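Local coordinates for protein ABC-type phosphate transport system, periplasmic component (Lactobacillus brevis, PDB 4ECF) that probably binds phosphate and delivers it to an ABC transporter that imports it across the cytoplasmic membrane, at residues V53-S58 with K221-Y226; D59-E64 with L73-V78; K94-N99 with T110-V115. All coordinates share one frame; numbering follows the deposited sequence.

Overall arrangement
The three contacts sample how a type II solute-binding fold packs, two of them wholly apolar and one mixed. Interaction 1 joins the early strand 55-58 to the late helix 218-228, and the segments of interactions 2 and 3 both fall in the chain between these ends, with interaction 2 first. Interactions 1 and 2 lie with their centres 12 Å apart and touch where I224 packs on H76. Interaction 3 sits on the other side of the chain's centre, about 40 Å from interaction 1 and 34 Å from interaction 2, centre to centre. All three reach one branched mixed sheet, and this spread is consistent with the two-lobed build of phosphate receptors.

Interaction 1. Residues V53-S58 with K221-Y226; sequences VQIGNS and KAFITY
With CG1 of I55 set beside the backbone N (chi1 -61°) and its chain then running on extended (chi2 178°), the terminal methyl is carried out toward the helix holding F223 and I224. I224 answers in kind: its chi1 of -66° and stretched chi2 bring CG1 and CD1 forward, so that the two isoleucines meet tip to tip. I55 CD1 lies 3.9 Å from I224 CG1 and 4.1 Å from I224 CD1.

F223 reaches the same methyl from one helix position earlier. Its ring presents an edge, and I55 CD1 rests near the ring plane, 4.0 Å from F223 CD2, the two side chains crossing at about a right angle. One methyl therefore carries the whole contact, received by an aromatic rim and an aliphatic end. All three residues are buried, and the touch is purely dispersive: no hydrogen bond passes between V53-S58 and K221-Y226, and their nearest CA atoms, those of I55 and I224, stay 9.2 Å apart.

The surroundings complete the apolar layer. I55 also packs on A8 and L210 of the strands flanking its own, while F223 leans on A21 of helix 15-28 and I224 on T212.

Helix 218-228 packs on the sheet in α/β fashion, here with strand 55-58 parallel to 4-10 and antiparallel to 205-213, the strand pattern of a lobe in type II periplasmic binding proteins.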
loop_
_atom_site.group_PDB
_atom_site.type_symbol
_atom_site.label_atom_id
_atom_site.label_comp_id
_atom_site.label_asym_id
_atom_site.label_seq_id
_atom_site.Cartn_x
_atom_site.Cartn_y
_atom_site.Cartn_z
ATOM N N VAL A 53 2.826 -4.160 -20.255
ATOM C CA VAL A 53 3.734 -4.797 -19.291
ATOM C C VAL A 53 3.250 -6.226 -19.078
ATOM O O VAL A 53 2.178 -6.583 -19.537
ATOM C CB VAL A 53 3.701 -4.073 -17.914
ATOM C CG1 VAL A 53 4.217 -2.608 -17.989
ATOM C CG2 VAL A 53 2.304 -4.084 -17.290
ATOM N N GLN A 54 4.040 -7.025 -18.366
ATOM C CA GLN A 54 3.639 -8.405 -18.091
ATOM C C GLN A 54 2.786 -8.526 -16.813
ATOM O O GLN A 54 2.000 -9.443 -16.677
ATOM C CB GLN A 54 4.864 -9.289 -18.005
ATOM C CG GLN A 54 5.479 -9.617 -19.381
ATOM C CD GLN A 54 6.081 -8.388 -20.035
ATOM O OE1 GLN A 54 6.917 -7.710 -19.449
ATOM N NE2 GLN A 54 5.603 -8.052 -21.248
ATOM N N ILE A 55 3.099 -7.714 -15.808
ATOM C CA ILE A 55 2.422 -7.728 -14.481
ATOM C C ILE A 55 2.081 -6.307 -14.077
ATOM O O ILE A 55 2.924 -5.432 -14.135
ATOM C CB ILE A 55 3.309 -8.363 -13.391
ATOM C CG1 ILE A 55 3.613 -9.805 -13.749
ATOM C CG2 ILE A 55 2.622 -8.255 -12.018
ATOM C CD1 ILE A 55 4.521 -10.530 -12.771
ATOM N N GLY A 56 0.817 -6.103 -13.667
ATOM C CA GLY A 56 0.367 -4.867 -13.050
ATOM C C GLY A 56 0.276 -5.067 -11.560
ATOM O O GLY A 56 -0.466 -5.934 -11.066
ATOM N N ASN A 57 1.070 -4.324 -10.819
ATOM C CA ASN A 57 1.117 -4.404 -9.360
ATOM C C ASN A 57 0.065 -3.469 -8.795
ATOM O O ASN A 57 0.113 -2.262 -9.087
ATOM C CB ASN A 57 2.504 -3.952 -8.891
ATOM C CG ASN A 57 3.653 -4.851 -9.357
ATOM O OD1 ASN A 57 3.465 -6.007 -9.791
ATOM N ND2 ASN A 57 4.855 -4.315 -9.276
ATOM N N SER A 58 -0.842 -3.991 -7.973
ATOM C CA SER A 58 -1.986 -3.214 -7.517
ATOM C C SER A 58 -2.329 -3.505 -6.046
ATOM O O SER A 58 -2.345 -4.670 -5.623
ATOM C CB SER A 58 -3.188 -3.539 -8.372
ATOM O OG SER A 58 -4.386 -2.872 -7.965
ATOM N N LYS A 221 4.424 -16.437 -15.372
ATOM C CA LYS A 221 3.723 -17.473 -14.606
ATOM C C LYS A 221 4.631 -18.032 -13.508
ATOM O O LYS A 221 4.197 -18.149 -12.336
ATOM C CB LYS A 221 3.266 -18.600 -15.541
ATOM C CG LYS A 221 2.644 -19.794 -14.837
ATOM C CD LYS A 221 2.252 -20.835 -15.874
ATOM C CE LYS A 221 1.642 -22.106 -15.305
ATOM N NZ LYS A 221 0.293 -21.874 -14.686
ATOM N N ALA A 222 5.873 -18.346 -13.871
ATOM C CA ALA A 222 6.807 -18.910 -12.923
ATOM C C ALA A 222 7.088 -17.993 -11.749
ATOM O O ALA A 222 7.136 -18.433 -10.603
ATOM C CB ALA A 222 8.107 -19.324 -13.610
ATOM N N PHE A 223 7.275 -16.700 -12.024
ATOM C CA PHE A 223 7.544 -15.766 -10.960
ATOM C C PHE A 223 6.351 -15.615 -10.011
ATOM O O PHE A 223 6.522 -15.569 -8.781
ATOM C CB PHE A 223 7.917 -14.419 -11.553
ATOM C CG PHE A 223 8.172 -13.340 -10.545
ATOM C CD1 PHE A 223 9.123 -13.501 -9.558
ATOM C CD2 PHE A 223 7.510 -12.130 -10.637
ATOM C CE1 PHE A 223 9.382 -12.497 -8.656
ATOM C CE2 PHE A 223 7.781 -11.119 -9.746
ATOM C CZ PHE A 223 8.715 -11.301 -8.753
ATOM N N ILE A 224 5.157 -15.464 -10.567
ATOM C CA ILE A 224 3.971 -15.376 -9.699
ATOM C C ILE A 224 3.836 -16.625 -8.816
ATOM O O ILE A 224 3.618 -16.507 -7.571
ATOM C CB ILE A 224 2.694 -15.050 -10.517
ATOM C CG1 ILE A 224 2.792 -13.652 -11.126
ATOM C CG2 ILE A 224 1.455 -15.138 -9.620
ATOM C CD1 ILE A 224 1.699 -13.424 -12.141
ATOM N N THR A 225 3.982 -17.810 -9.406
ATOM C CA THR A 225 3.979 -19.056 -8.642
ATOM C C THR A 225 5.015 -19.006 -7.481
ATOM O O THR A 225 4.711 -19.333 -6.334
ATOM C CB THR A 225 4.252 -20.212 -9.563
ATOM O OG1 THR A 225 3.172 -20.296 -10.506
ATOM C CG2 THR A 225 4.403 -21.529 -8.786
ATOM N N TYR A 226 6.211 -18.506 -7.790
ATOM C CA TYR A 226 7.270 -18.354 -6.790
ATOM C C TYR A 226 6.885 -17.421 -5.652
ATOM O O TYR A 226 7.012 -17.782 -4.488
ATOM C CB TYR A 226 8.556 -17.893 -7.491
ATOM C CG TYR A 226 9.765 -17.738 -6.621
ATOM C CD1 TYR A 226 10.625 -18.804 -6.383
ATOM C CD2 TYR A 226 10.131 -16.501 -6.149
ATOM C CE1 TYR A 226 11.767 -18.636 -5.632
ATOM C CE2 TYR A 226 11.300 -16.337 -5.401
ATOM C CZ TYR A 226 12.096 -17.391 -5.161
ATOM O OH TYR A 226 13.255 -17.241 -4.408
#

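Interaction 2. Residues D59-E64 with L73-V78; sequences DLFAGE and LVDHRV
A62 and L73 form the buried end of this contact, apolar against apolar, while F61, D75 and R77 make its more exposed end of mixed polarity. At the buried end the A62 CB methyl meets L73 CD1 at 3.9 Å, and both residues also pack on I68 from the connecting loop. A70 adds to the cover over A62, whose backbone N is bonded to the hydroxyl of Y211.

Toward solvent the character changes. The F61 ring swings out from the backbone with its CG beside the N (chi1 -73°) and reaches R77 with the CZ corner. F61 CZ stands 3.6 Å from R77 NH1, over one face of the guanidinium but displaced toward its rim, and the two planes are 67° apart. The cation-pi partner of R77 is Y207. D75 comes at the ring obliquely, its OD2 3.8 Å from F61 CE2, while D75 OD1 is bonded to H209, whose ring also meets F61 edge-to-face.

The base of the aromatic is fixed within its own segment. F61 N donates to E64 OE2 at 2.9 Å, meeting that oxygen from above the carboxylate plane, and the backbone closes the short 3-10 turn. An alanine in place of F61 would probably take away the ring carbon lying over one guanidinium face of R77 and the edge-to-face partner of H209.

No hydrogen bond or salt bridge links D59-E64 to L73-V78; the R77 charge meets the rim of F61 and not its π face, so this side probably rests on van der Waals contact, and the polar ends find stronger partners in Y207 and H209.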
loop_
_atom_site.group_PDB
_atom_site.type_symbol
_atom_site.label_atom_id
_atom_site.label_comp_id
_atom_site.label_asym_id
_atom_site.label_seq_id
_atom_site.Cartn_x
_atom_site.Cartn_y
_atom_site.Cartn_z
ATOM N N ASP A 59 -2.682 -2.458 -5.314
ATOM C CA ASP A 59 -3.277 -2.589 -3.968
ATOM C C ASP A 59 -4.775 -2.731 -3.978
ATOM O O ASP A 59 -5.387 -2.893 -2.909
ATOM C CB ASP A 59 -2.955 -1.349 -3.075
ATOM C CG ASP A 59 -1.541 -0.896 -3.193
ATOM O OD1 ASP A 59 -0.626 -1.723 -3.165
ATOM O OD2 ASP A 59 -1.336 0.346 -3.242
ATOM N N LEU A 60 -5.384 -2.640 -5.150
ATOM C CA LEU A 60 -6.835 -2.648 -5.298
ATOM C C LEU A 60 -7.292 -3.788 -6.223
ATOM O O LEU A 60 -6.554 -4.233 -7.129
ATOM C CB LEU A 60 -7.342 -1.316 -5.871
ATOM C CG LEU A 60 -6.936 -0.059 -5.107
ATOM C CD1 LEU A 60 -7.449 1.197 -5.838
ATOM C CD2 LEU A 60 -7.405 -0.103 -3.627
ATOM N N PHE A 61 -8.525 -4.231 -6.059
ATOM C CA PHE A 61 -9.156 -5.058 -7.103
ATOM C C PHE A 61 -9.306 -4.232 -8.383
ATOM O O PHE A 61 -9.593 -3.012 -8.302
ATOM C CB PHE A 61 -10.496 -5.618 -6.618
ATOM C CG PHE A 61 -10.349 -6.708 -5.593
ATOM C CD1 PHE A 61 -10.152 -6.408 -4.250
ATOM C CD2 PHE A 61 -10.409 -8.030 -5.958
ATOM C CE1 PHE A 61 -10.027 -7.406 -3.302
ATOM C CE2 PHE A 61 -10.275 -9.043 -5.013
ATOM C CZ PHE A 61 -10.103 -8.719 -3.678
ATOM N N ALA A 62 -9.146 -4.880 -9.548
ATOM C CA ALA A 62 -9.123 -4.160 -10.817
ATOM C C ALA A 62 -10.395 -3.347 -11.045
ATOM O O ALA A 62 -10.332 -2.167 -11.497
ATOM C CB ALA A 62 -8.876 -5.101 -11.976
ATOM N N GLY A 63 -11.530 -3.932 -10.656
ATOM C CA GLY A 63 -12.841 -3.265 -10.764
ATOM C C GLY A 63 -13.069 -1.999 -9.949
ATOM O O GLY A 63 -14.049 -1.281 -10.209
ATOM N N GLU A 64 -12.196 -1.719 -8.978
ATOM C CA GLU A 64 -12.237 -0.487 -8.174
ATOM C C GLU A 64 -11.825 0.779 -8.926
ATOM O O GLU A 64 -12.089 1.874 -8.458
ATOM C CB GLU A 64 -11.383 -0.648 -6.904
ATOM C CG GLU A 64 -11.879 -1.766 -5.990
ATOM C CD GLU A 64 -11.114 -1.821 -4.691
ATOM O OE1 GLU A 64 -11.110 -0.791 -3.980
ATOM O OE2 GLU A 64 -10.470 -2.854 -4.397
ATOM N N LEU A 73 -8.510 -9.250 -17.178
ATOM C CA LEU A 73 -7.358 -9.422 -16.328
ATOM C C LEU A 73 -7.552 -10.639 -15.468
ATOM O O LEU A 73 -8.683 -11.067 -15.217
ATOM C CB LEU A 73 -7.137 -8.188 -15.458
ATOM C CG LEU A 73 -6.990 -6.858 -16.202
ATOM C CD1 LEU A 73 -6.812 -5.670 -15.238
ATOM C CD2 LEU A 73 -5.847 -6.952 -17.189
ATOM N N VAL A 74 -6.428 -11.203 -15.025
ATOM C CA VAL A 74 -6.419 -12.330 -14.094
ATOM C C VAL A 74 -5.702 -11.911 -12.802
ATOM O O VAL A 74 -4.538 -11.526 -12.817
ATOM C CB VAL A 74 -5.755 -13.584 -14.666
ATOM C CG1 VAL A 74 -5.763 -14.723 -13.657
ATOM C CG2 VAL A 74 -6.486 -14.012 -15.953
ATOM N N ASP A 75 -6.434 -11.996 -11.702
ATOM C CA ASP A 75 -5.966 -11.652 -10.372
ATOM C C ASP A 75 -5.045 -12.718 -9.788
ATOM O O ASP A 75 -5.236 -13.925 -10.021
ATOM C CB ASP A 75 -7.200 -11.430 -9.459
ATOM C CG ASP A 75 -6.855 -10.731 -8.155
ATOM O OD1 ASP A 75 -5.749 -10.164 -8.075
ATOM O OD2 ASP A 75 -7.697 -10.749 -7.227
ATOM N N HIS A 76 -4.060 -12.273 -9.027
ATOM C CA HIS A 76 -3.231 -13.166 -8.201
ATOM C C HIS A 76 -2.909 -12.423 -6.948
ATOM O O HIS A 76 -2.216 -11.406 -6.986
ATOM C CB HIS A 76 -1.925 -13.570 -8.880
ATOM C CG HIS A 76 -2.088 -14.104 -10.290
ATOM N ND1 HIS A 76 -2.195 -13.296 -11.378
ATOM C CD2 HIS A 76 -2.176 -15.403 -10.740
ATOM C CE1 HIS A 76 -2.326 -14.058 -12.483
ATOM N NE2 HIS A 76 -2.311 -15.358 -12.096
ATOM N N ARG A 77 -3.516 -12.811 -5.848
ATOM C CA ARG A 77 -3.224 -12.153 -4.568
ATOM C C ARG A 77 -2.009 -12.778 -3.908
ATOM O O ARG A 77 -1.865 -14.014 -3.927
ATOM C CB ARG A 77 -4.448 -12.131 -3.655
ATOM C CG ARG A 77 -5.427 -11.029 -4.003
ATOM C CD ARG A 77 -6.605 -10.977 -3.052
ATOM N NE ARG A 77 -7.613 -12.005 -3.341
ATOM C CZ ARG A 77 -8.707 -12.157 -2.614
ATOM N NH1 ARG A 77 -8.894 -11.406 -1.535
ATOM N NH2 ARG A 77 -9.603 -13.064 -2.949
ATOM N N VAL A 78 -1.129 -11.950 -3.330
ATOM C CA VAL A 78 0.168 -12.409 -2.846
ATOM C C VAL A 78 0.484 -11.999 -1.423
ATOM O O VAL A 78 1.415 -12.507 -0.825
ATOM C CB VAL A 78 1.283 -11.943 -3.811
ATOM C CG1 VAL A 78 1.030 -12.455 -5.231
ATOM C CG2 VAL A 78 1.495 -10.420 -3.809
#

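Interaction 3. Residues K94-N99 with T110-V115; sequences KNLSTN and TNWKEV
L96 lays its CD2 methyl against the branch point of V115, reaching CG2 at 3.8 Å and CB at 3.9 Å. The two side chains meet at a slant. In L96, CG sits beside the backbone N (chi1 -66°) and chi2 is extended, which turns the end of a chain that sets off alongside the partner segment in toward it. The same methyl comes near the plane of the W112 indole at its edge, 4.4 Å from CZ3, a looser touch than that on V115.

Beyond the two segments, L96 packs on L101 and I104 of helix 98-105, and I104 also touches W112. The indole NE1 is spent on the carbonyl of G168, a bond that is likely to limit the turning of the ring presenting its edge to L96.

Polar bonds shape the T110-V115 turn. E114 OE2 accepts from two successive amides, T110 N at 2.9 Å and N111 N at 3.0 Å, both reaching it from the same face of the carboxylate. N111 OD1 takes K113 N in the carbonyl plane, closing an Asx turn that leads into the 3-10 segment.

Strand 95-96, parallel to 183-187, runs into helix 98-105 with S97 as its N-cap, and the chain then returns through the Asx turn and 3-10 segment over L96: peripheral packing in an α/β binding-protein fold.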
loop_
_atom_site.group_PDB
_atom_site.type_symbol
_atom_site.label_atom_id
_atom_site.label_comp_id
_atom_site.label_asym_id
_atom_site.label_seq_id
_atom_site.Cartn_x
_atom_site.Cartn_y
_atom_site.Cartn_z
ATOM N N LYS A 94 1.190 11.028 19.104
ATOM C CA LYS A 94 1.435 9.660 18.692
ATOM C C LYS A 94 0.157 8.870 18.414
ATOM O O LYS A 94 0.224 7.712 17.990
ATOM C CB LYS A 94 2.274 8.942 19.766
ATOM C CG LYS A 94 3.689 9.500 19.860
ATOM C CD LYS A 94 4.644 8.595 20.605
ATOM C CE LYS A 94 5.971 9.319 20.815
ATOM N NZ LYS A 94 7.133 8.419 20.580
ATOM N N ASN A 95 -0.994 9.509 18.620
ATOM C CA ASN A 95 -2.291 8.877 18.489
ATOM C C ASN A 95 -3.298 9.923 18.056
ATOM O O ASN A 95 -3.159 11.089 18.424
ATOM C CB ASN A 95 -2.786 8.284 19.809
ATOM C CG ASN A 95 -4.158 7.631 19.686
ATOM O OD1 ASN A 95 -4.300 6.545 19.095
ATOM N ND2 ASN A 95 -5.209 8.354 20.187
ATOM N N LEU A 96 -4.262 9.488 17.245
ATOM C CA LEU A 96 -5.486 10.274 16.941
ATOM C C LEU A 96 -6.700 9.373 17.003
ATOM O O LEU A 96 -6.593 8.171 16.734
ATOM C CB LEU A 96 -5.411 10.888 15.532
ATOM C CG LEU A 96 -4.348 11.955 15.298
ATOM C CD1 LEU A 96 -4.267 12.248 13.788
ATOM C CD2 LEU A 96 -4.536 13.246 16.065
ATOM N N SER A 97 -7.860 9.925 17.377
ATOM C CA SER A 97 -9.103 9.176 17.173
ATOM C C SER A 97 -9.470 9.238 15.681
ATOM O O SER A 97 -8.943 10.095 14.948
ATOM C CB SER A 97 -10.271 9.765 17.940
ATOM O OG SER A 97 -10.580 11.075 17.477
ATOM N N THR A 98 -10.398 8.387 15.244
ATOM C CA THR A 98 -10.916 8.479 13.875
ATOM C C THR A 98 -11.475 9.899 13.592
ATOM O O THR A 98 -11.188 10.476 12.538
ATOM C CB THR A 98 -11.974 7.411 13.613
ATOM O OG1 THR A 98 -11.350 6.127 13.581
ATOM C CG2 THR A 98 -12.729 7.645 12.283
ATOM N N ASN A 99 -12.254 10.438 14.515
ATOM C CA ASN A 99 -12.867 11.743 14.288
ATOM C C ASN A 99 -11.801 12.826 14.129
ATOM O O ASN A 99 -11.934 13.698 13.260
ATOM C CB ASN A 99 -13.839 12.094 15.425
ATOM C CG ASN A 99 -14.598 13.383 15.173
ATOM O OD1 ASN A 99 -14.418 14.366 15.895
ATOM N ND2 ASN A 99 -15.455 13.378 14.147
ATOM N N THR A 110 -6.673 22.591 12.021
ATOM C CA THR A 110 -5.541 23.110 11.224
ATOM C C THR A 110 -4.229 23.297 12.014
ATOM O O THR A 110 -3.224 23.654 11.438
ATOM C CB THR A 110 -5.902 24.469 10.580
ATOM O OG1 THR A 110 -6.219 25.397 11.607
ATOM C CG2 THR A 110 -7.089 24.312 9.589
ATOM N N ASN A 111 -4.264 23.089 13.326
ATOM C CA ASN A 111 -3.100 23.192 14.192
ATOM C C ASN A 111 -3.034 21.957 15.120
ATOM O O ASN A 111 -4.045 21.510 15.690
ATOM C CB ASN A 111 -3.196 24.501 14.975
ATOM C CG ASN A 111 -1.928 24.820 15.726
ATOM O OD1 ASN A 111 -1.550 24.088 16.635
ATOM N ND2 ASN A 111 -1.290 25.977 15.396
ATOM N N TRP A 112 -1.847 21.377 15.283
ATOM C CA TRP A 112 -1.685 20.216 16.125
ATOM C C TRP A 112 -2.064 20.441 17.587
ATOM O O TRP A 112 -2.428 19.507 18.302
ATOM C CB TRP A 112 -0.240 19.724 16.046
ATOM C CG TRP A 112 0.057 19.081 14.731
ATOM C CD1 TRP A 112 0.780 19.598 13.672
ATOM C CD2 TRP A 112 -0.405 17.780 14.299
ATOM N NE1 TRP A 112 0.803 18.730 12.626
ATOM C CE2 TRP A 112 0.109 17.602 12.938
ATOM C CE3 TRP A 112 -1.160 16.783 14.870
ATOM C CZ2 TRP A 112 -0.160 16.468 12.207
ATOM C CZ3 TRP A 112 -1.402 15.618 14.130
ATOM C CH2 TRP A 112 -0.912 15.480 12.831
ATOM N N LYS A 113 -2.052 21.682 18.055
ATOM C CA LYS A 113 -2.431 21.922 19.430
ATOM C C LYS A 113 -3.888 21.521 19.709
ATOM O O LYS A 113 -4.247 21.242 20.844
ATOM C CB LYS A 113 -2.238 23.409 19.786
ATOM C CG LYS A 113 -2.497 23.709 21.270
ATOM C CD LYS A 113 -2.238 25.168 21.604
ATOM C CE LYS A 113 -2.525 25.479 23.072
ATOM N NZ LYS A 113 -2.330 26.928 23.380
ATOM N N GLU A 114 -4.709 21.511 18.663
ATOM C CA GLU A 114 -6.114 21.170 18.768
ATOM C C GLU A 114 -6.311 19.697 19.130
ATOM O O GLU A 114 -7.399 19.312 19.575
ATOM C CB GLU A 114 -6.840 21.459 17.452
ATOM C CG GLU A 114 -6.833 22.941 17.081
ATOM C CD GLU A 114 -7.545 23.211 15.769
ATOM O OE1 GLU A 114 -8.781 23.050 15.754
ATOM O OE2 GLU A 114 -6.890 23.579 14.748
ATOM N N VAL A 115 -5.275 18.892 18.961
ATOM C CA VAL A 115 -5.362 17.479 19.255
ATOM C C VAL A 115 -4.297 17.089 20.295
ATOM O O VAL A 115 -3.943 15.939 20.420
ATOM C CB VAL A 115 -5.274 16.591 17.994
ATOM C CG1 VAL A 115 -6.453 16.797 17.081
ATOM C CG2 VAL A 115 -3.969 16.814 17.211
#